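Local coordinates for protein transglutaminase-like enzymes, putative cysteine protease (Cytophaga hutchinsonii, PDB 3ISR) that is a putative cysteine protease of the transglutaminase-like superfamily, probably cleaving or exchanging amide bonds through a thiol-based catalytic centre, at residues 143-148 / 193-198; 225-230 / 280-285. All blocks are in the same frame, centred on the assembly; numbering follows the deposited sequence.

Contact 1 (143-148 / 193-198)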
loop_
_atom_site.group_PDB
_atom_site.type_symbol
_atom_site.label_atom_id
_atom_site.label_comp_id
_atom_site.label_asym_id
_atom_site.label_seq_id
_atom_site.Cartn_x
_atom_site.Cartn_y
_atom_site.Cartn_z
ATOM N N TYR B 143 24.589 19.849 0.784
ATOM C CA TYR B 143 24.065 20.379 2.035
ATOM C C TYR B 143 22.746 21.094 1.777
ATOM O O TYR B 143 21.753 20.852 2.469
ATOM C CB TYR B 143 25.047 21.330 2.724
ATOM C CG TYR B 143 24.422 21.965 3.954
ATOM C CD1 TYR B 143 24.362 21.272 5.170
ATOM C CD2 TYR B 143 23.842 23.232 3.887
ATOM C CE1 TYR B 143 23.756 21.835 6.286
ATOM C CE2 TYR B 143 23.238 23.803 4.997
ATOM C CZ TYR B 143 23.201 23.105 6.188
ATOM O OH TYR B 143 22.610 23.687 7.277
ATOM N N SER B 144 22.735 21.971 0.778
ATOM C CA SER B 144 21.513 22.704 0.445
ATOM C C SER B 144 20.376 21.768 0.044
ATOM O O SER B 144 19.204 22.015 0.361
ATOM C CB SER B 144 21.782 23.738 -0.642
ATOM O OG SER B 144 22.606 24.760 -0.115
ATOM N N LYS B 145 20.721 20.679 -0.626
ATOM C CA LYS B 145 19.724 19.696 -0.959
ATOM C C LYS B 145 19.073 19.078 0.289
ATOM O O LYS B 145 17.851 18.988 0.367
ATOM C CB LYS B 145 20.346 18.612 -1.822
ATOM C CG LYS B 145 19.333 17.870 -2.621
ATOM C CD LYS B 145 19.700 17.942 -4.078
ATOM C CE LYS B 145 20.700 16.907 -4.439
ATOM N NZ LYS B 145 21.219 17.241 -5.786
ATOM N N VAL B 146 19.878 18.676 1.270
ATOM C CA VAL B 146 19.320 18.072 2.494
ATOM C C VAL B 146 18.532 19.090 3.312
ATOM O O VAL B 146 17.482 18.785 3.895
ATOM C CB VAL B 146 20.392 17.385 3.369
ATOM C CG1 VAL B 146 19.737 16.676 4.580
ATOM C CG2 VAL B 146 21.169 16.358 2.550
ATOM N N LEU B 147 19.023 20.319 3.333
ATOM C CA LEU B 147 18.323 21.348 4.045
ATOM C C LEU B 147 16.970 21.631 3.388
ATOM O O LEU B 147 15.973 21.825 4.095
ATOM C CB LEU B 147 19.179 22.619 4.130
ATOM C CG LEU B 147 18.590 23.711 5.010
ATOM C CD1 LEU B 147 18.503 23.245 6.461
ATOM C CD2 LEU B 147 19.429 25.009 4.875
ATOM N N ALA B 148 16.925 21.622 2.054
ATOM C CA ALA B 148 15.661 21.809 1.345
ATOM C C ALA B 148 14.675 20.672 1.623
ATOM O O ALA B 148 13.451 20.899 1.687
ATOM C CB ALA B 148 15.886 21.940 -0.150
ATOM N N ARG B 193 18.296 9.311 0.759
ATOM C CA ARG B 193 18.785 8.126 0.065
ATOM C C ARG B 193 18.291 8.072 -1.376
ATOM O O ARG B 193 18.997 7.578 -2.263
ATOM C CB ARG B 193 18.354 6.850 0.786
ATOM C CG ARG B 193 18.990 6.692 2.148
ATOM C CD ARG B 193 18.667 5.315 2.733
ATOM N NE ARG B 193 19.139 5.253 4.121
ATOM C CZ ARG B 193 18.535 4.573 5.082
ATOM N NH1 ARG B 193 17.445 3.843 4.795
ATOM N NH2 ARG B 193 19.015 4.632 6.325
ATOM N N ALA B 194 17.080 8.566 -1.608
ATOM C CA ALA B 194 16.503 8.549 -2.963
ATOM C C ALA B 194 17.360 9.380 -3.912
ATOM O O ALA B 194 17.381 9.139 -5.130
ATOM C CB ALA B 194 15.068 9.076 -2.912
ATOM N N LEU B 195 18.065 10.360 -3.346
ATOM C CA LEU B 195 18.982 11.244 -4.093
ATOM C C LEU B 195 20.454 10.840 -3.976
ATOM O O LEU B 195 21.351 11.643 -4.271
ATOM C CB LEU B 195 18.810 12.708 -3.634
ATOM C CG LEU B 195 17.420 13.319 -3.857
ATOM C CD1 LEU B 195 17.217 14.561 -2.984
ATOM C CD2 LEU B 195 17.168 13.616 -5.338
ATOM N N SER B 196 20.703 9.599 -3.559
ATOM C CA SER B 196 22.070 9.054 -3.399
ATOM C C SER B 196 22.896 9.792 -2.343
ATOM O O SER B 196 24.103 9.982 -2.503
ATOM C CB SER B 196 22.834 9.014 -4.733
ATOM O OG SER B 196 22.057 8.383 -5.737
ATOM N N ILE B 197 22.248 10.197 -1.256
ATOM C CA ILE B 197 22.958 10.828 -0.141
ATOM C C ILE B 197 22.810 9.878 1.053
ATOM O O ILE B 197 21.685 9.556 1.435
ATOM C CB ILE B 197 22.332 12.213 0.189
ATOM C CG1 ILE B 197 22.419 13.139 -1.023
ATOM C CG2 ILE B 197 23.017 12.888 1.415
ATOM C CD1 ILE B 197 21.471 14.349 -0.930
ATOM N N PRO B 198 23.929 9.404 1.639
ATOM C CA PRO B 198 23.748 8.473 2.745
ATOM C C PRO B 198 23.061 9.152 3.923
ATOM O O PRO B 198 23.339 10.312 4.214
ATOM C CB PRO B 198 25.178 8.038 3.112
ATOM C CG PRO B 198 26.041 8.452 1.926
ATOM C CD PRO B 198 25.347 9.653 1.329
#
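V146 holds CG1 anti to its backbone N (chi1 -176°), which places CG2 beside that nitrogen and turns this methyl to I197. I197 answers with an almost extended CG1 branch (chi2 163°), carrying CD1 out to the helix. V146 CG2 thus lies 4.0 Å from I197 CD1, and it is nearly as close to the shorter branch, 4.1 Å from I197 CG2. One methyl rests against both arms of the isoleucine, the two side chains crossing at a slant. Branching at CB suits both residues: I197 can bring its CG2 and CD1 to the same methyl at once, while V146 keeps CG1 for another neighbour and packs as well on F218, A220 and I222 of strand 215-222.

One residue earlier, K145 uses its aliphatic part as a hydrocarbon. Its CG meets L195 CD1 at 3.9 Å, and farther along the chain its CE comes within 4.4 Å of I197 CD1. Bends at chi2 and chi3 (83° at the latter) curl the lysine so that the methylenes stay against the apolar groups while NZ hydrogen-bonds the carbonyl oxygen of I139. A long, flexible residue is apt at this partly exposed place, greasy along its length and polar at its end. L195 also touches A132 and F136 of helix 129-136 and I149, and so joins three helices.

No hydrogen bond crosses between the segments; methyls and methylenes make the contact. The position of L195 and I197 is set by the backbone turn between them. S196 adopts positive phi, and its N bonds R193 O at 2.9 Å, while I197 N reaches back to an earlier carbonyl of the same helix. This is a Schellman motif, which ends helix 181-194 and leads into strand 199-206 of the transglutaminase-like domain, against helix 142-156.

Contact 2 (225-230 / 280-285)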
loop_
_atom_site.group_PDB
_atom_site.type_symbol
_atom_site.label_atom_id
_atom_site.label_comp_id
_atom_site.label_asym_id
_atom_site.label_seq_id
_atom_site.Cartn_x
_atom_site.Cartn_y
_atom_site.Cartn_z
ATOM N N ASN B 225 31.321 14.042 6.839
ATOM C CA ASN B 225 30.795 14.187 8.185
ATOM C C ASN B 225 29.325 13.868 8.234
ATOM O O ASN B 225 28.599 14.230 7.320
ATOM C CB ASN B 225 30.980 15.625 8.669
ATOM C CG ASN B 225 32.441 16.023 8.741
ATOM O OD1 ASN B 225 32.883 16.924 8.034
ATOM N ND2 ASN B 225 33.202 15.342 9.586
ATOM N N TRP B 226 28.881 13.254 9.331
ATOM C CA TRP B 226 27.444 13.077 9.574
ATOM C C TRP B 226 26.891 14.405 10.103
ATOM O O TRP B 226 27.328 14.884 11.161
ATOM C CB TRP B 226 27.203 11.948 10.582
ATOM C CG TRP B 226 27.469 10.616 10.027
ATOM C CD1 TRP B 226 28.567 9.833 10.253
ATOM C CD2 TRP B 226 26.633 9.888 9.106
ATOM N NE1 TRP B 226 28.462 8.654 9.534
ATOM C CE2 TRP B 226 27.284 8.666 8.826
ATOM C CE3 TRP B 226 25.393 10.153 8.504
ATOM C CZ2 TRP B 226 26.730 7.691 7.970
ATOM C CZ3 TRP B 226 24.841 9.181 7.633
ATOM C CH2 TRP B 226 25.516 7.974 7.378
ATOM N N ILE B 227 25.988 15.021 9.341
ATOM C CA ILE B 227 25.443 16.313 9.691
ATOM C C ILE B 227 24.012 16.068 10.150
ATOM O O ILE B 227 23.246 15.428 9.435
ATOM C CB ILE B 227 25.409 17.273 8.484
ATOM C CG1 ILE B 227 26.807 17.443 7.834
ATOM C CG2 ILE B 227 24.814 18.637 8.887
ATOM C CD1 ILE B 227 27.919 17.997 8.768
ATOM N N ILE B 228 23.657 16.612 11.308
ATOM C CA ILE B 228 22.337 16.390 11.883
ATOM C C ILE B 228 21.260 17.337 11.352
ATOM O O ILE B 228 21.514 18.525 11.113
ATOM C CB ILE B 228 22.394 16.420 13.436
ATOM C CG1 ILE B 228 21.118 15.768 14.008
ATOM C CG2 ILE B 228 22.617 17.836 13.967
ATOM C CD1 ILE B 228 21.350 15.000 15.297
ATOM N N PHE B 229 20.047 16.811 11.174
ATOM C CA PHE B 229 18.912 17.591 10.653
ATOM C C PHE B 229 17.653 17.166 11.389
ATOM O O PHE B 229 17.526 16.012 11.769
ATOM C CB PHE B 229 18.686 17.313 9.169
ATOM C CG PHE B 229 19.772 17.843 8.279
ATOM C CD1 PHE B 229 19.660 19.100 7.700
ATOM C CD2 PHE B 229 20.906 17.074 8.017
ATOM C CE1 PHE B 229 20.681 19.599 6.863
ATOM C CE2 PHE B 229 21.936 17.563 7.198
ATOM C CZ PHE B 229 21.820 18.825 6.620
ATOM N N ASP B 230 16.704 18.077 11.560
ATOM C CA ASP B 230 15.475 17.732 12.271
ATOM C C ASP B 230 14.335 18.519 11.674
ATOM O O ASP B 230 14.159 19.688 11.988
ATOM C CB ASP B 230 15.615 18.030 13.777
ATOM C CG ASP B 230 14.337 17.785 14.557
ATOM O OD1 ASP B 230 13.356 17.246 14.014
ATOM O OD2 ASP B 230 14.293 18.163 15.750
ATOM N N PHE B 280 21.357 26.342 19.061
ATOM C CA PHE B 280 21.809 26.383 17.679
ATOM C C PHE B 280 20.656 25.962 16.776
ATOM O O PHE B 280 20.067 24.900 16.978
ATOM C CB PHE B 280 22.994 25.436 17.470
ATOM C CG PHE B 280 23.531 25.452 16.073
ATOM C CD1 PHE B 280 24.651 26.209 15.756
ATOM C CD2 PHE B 280 22.906 24.716 15.066
ATOM C CE1 PHE B 280 25.136 26.229 14.460
ATOM C CE2 PHE B 280 23.385 24.730 13.770
ATOM C CZ PHE B 280 24.501 25.478 13.460
ATOM N N TRP B 281 20.346 26.793 15.781
ATOM C CA TRP B 281 19.346 26.441 14.769
ATOM C C TRP B 281 19.932 26.722 13.401
ATOM O O TRP B 281 20.731 27.646 13.262
ATOM C CB TRP B 281 18.113 27.320 14.931
ATOM C CG TRP B 281 17.412 27.220 16.259
ATOM C CD1 TRP B 281 17.591 28.032 17.349
ATOM C CD2 TRP B 281 16.393 26.274 16.623
ATOM N NE1 TRP B 281 16.750 27.646 18.370
ATOM C CE2 TRP B 281 16.003 26.573 17.952
ATOM C CE3 TRP B 281 15.768 25.206 15.953
ATOM C CZ2 TRP B 281 15.018 25.837 18.632
ATOM C CZ3 TRP B 281 14.786 24.470 16.632
ATOM C CH2 TRP B 281 14.422 24.797 17.956
ATOM N N TYR B 282 19.530 25.966 12.379
ATOM C CA TYR B 282 19.924 26.325 11.015
ATOM C C TYR B 282 19.081 27.488 10.493
ATOM O O TYR B 282 17.936 27.689 10.905
ATOM C CB TYR B 282 19.761 25.151 10.031
ATOM C CG TYR B 282 20.656 23.957 10.272
ATOM C CD1 TYR B 282 22.011 24.115 10.586
ATOM C CD2 TYR B 282 20.154 22.661 10.150
ATOM C CE1 TYR B 282 22.827 23.002 10.793
ATOM C CE2 TYR B 282 20.965 21.555 10.341
ATOM C CZ TYR B 282 22.300 21.731 10.675
ATOM O OH TYR B 282 23.117 20.641 10.880
ATOM N N ASP B 283 19.660 28.237 9.567
ATOM C CA ASP B 283 18.911 29.182 8.755
ATOM C C ASP B 283 19.307 28.871 7.317
ATOM O O ASP B 283 20.497 28.679 7.038
ATOM C CB ASP B 283 19.265 30.620 9.134
ATOM N N LYS B 284 18.323 28.803 6.414
ATOM C CA LYS B 284 18.574 28.430 5.009
ATOM C C LYS B 284 19.763 29.177 4.380
ATOM O O LYS B 284 20.363 28.702 3.398
ATOM C CB LYS B 284 17.314 28.624 4.156
ATOM N N ASN B 285 20.092 30.327 4.980
ATOM C CA ASN B 285 21.114 31.260 4.491
ATOM C C ASN B 285 22.468 31.184 5.220
ATOM O O ASN B 285 23.304 32.084 5.098
ATOM C CB ASN B 285 20.561 32.684 4.547
ATOM C CG ASN B 285 19.341 32.869 3.663
ATOM O OD1 ASN B 285 19.411 32.710 2.441
ATOM N ND2 ASN B 285 18.212 33.210 4.278
#
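The Y282 ring meets I228 O at its edge and in its plane, whereas the F229 ring approaches obliquely, the two ring planes inclined at 48° and their centroids 5.5 Å apart. Another edge position of Y282, at CE1, lies in the plane of the neighbouring F280 ring. The contact ties strand 225-229 of the transglutaminase-like fold, the end strand of an antiparallel set of four, to the loop before strand 288-291, which belongs to the large antiparallel sheet with strand 78-96. Loop 280-285 reaches the strand through Y282.

With CG anti to the carbonyl carbon (chi1 -65°), that side chain projects to the strand, sets its hydroxyl at I227 and I228 and lays the CE2 side of the ring against F229. The nearest atoms of the two rings are F229 CD1 and Y282 CE2, 3.8 Å apart, and the side chains cross at about a right angle. A flat apolar ring without a polar atom suits the buried place of F229 between Y282, I222 and T150. I227 offers a methyl, CG2, 3.3 Å from Y282 OH, so the polar tip has hydrocarbon beside it. L147 and L237 add further apolar cover to the tyrosine.

Tyrosine is apt because it joins a wide apolar ring to a hydroxyl that can both give and accept. That hydroxyl accepts from L290 N while donating to the strand, and I228 is itself backbone-bonded to L290 beyond the end strand, so loop and terminal strand are tied to the same point. Just past F229, D230 OD2 bonds H215 NE2, an arrangement consistent with the histidine-aspartate pair of the family's catalytic triad, while D230 OD1 bonds T232 OG1. The donated bond runs 2.7 Å from Y282 OH to I228 O, in the carbonyl plane, with a C=O...donor angle of 154°.

In the fold
Contact 1 closes before contact 2 opens along the chain, and their centres lie about 12 Å apart, on the same side of the chain's centre. Helix 142-156 joins them: V146, a partner in contact 1, also packs on the F229 ring of contact 2, with V146 CG1 3.5 Å from F229 CE2. Y143 packs on F229 and Y282, and L147 on K284. The helix thus lies between the end of helix 181-194 and side chains of strands 215-222 and 225-229, with loop 280-285 next to it. Together they form one largely apolar layer beside the H215-D230 pair, probably part of the catalytic site of the transglutaminase-like domain.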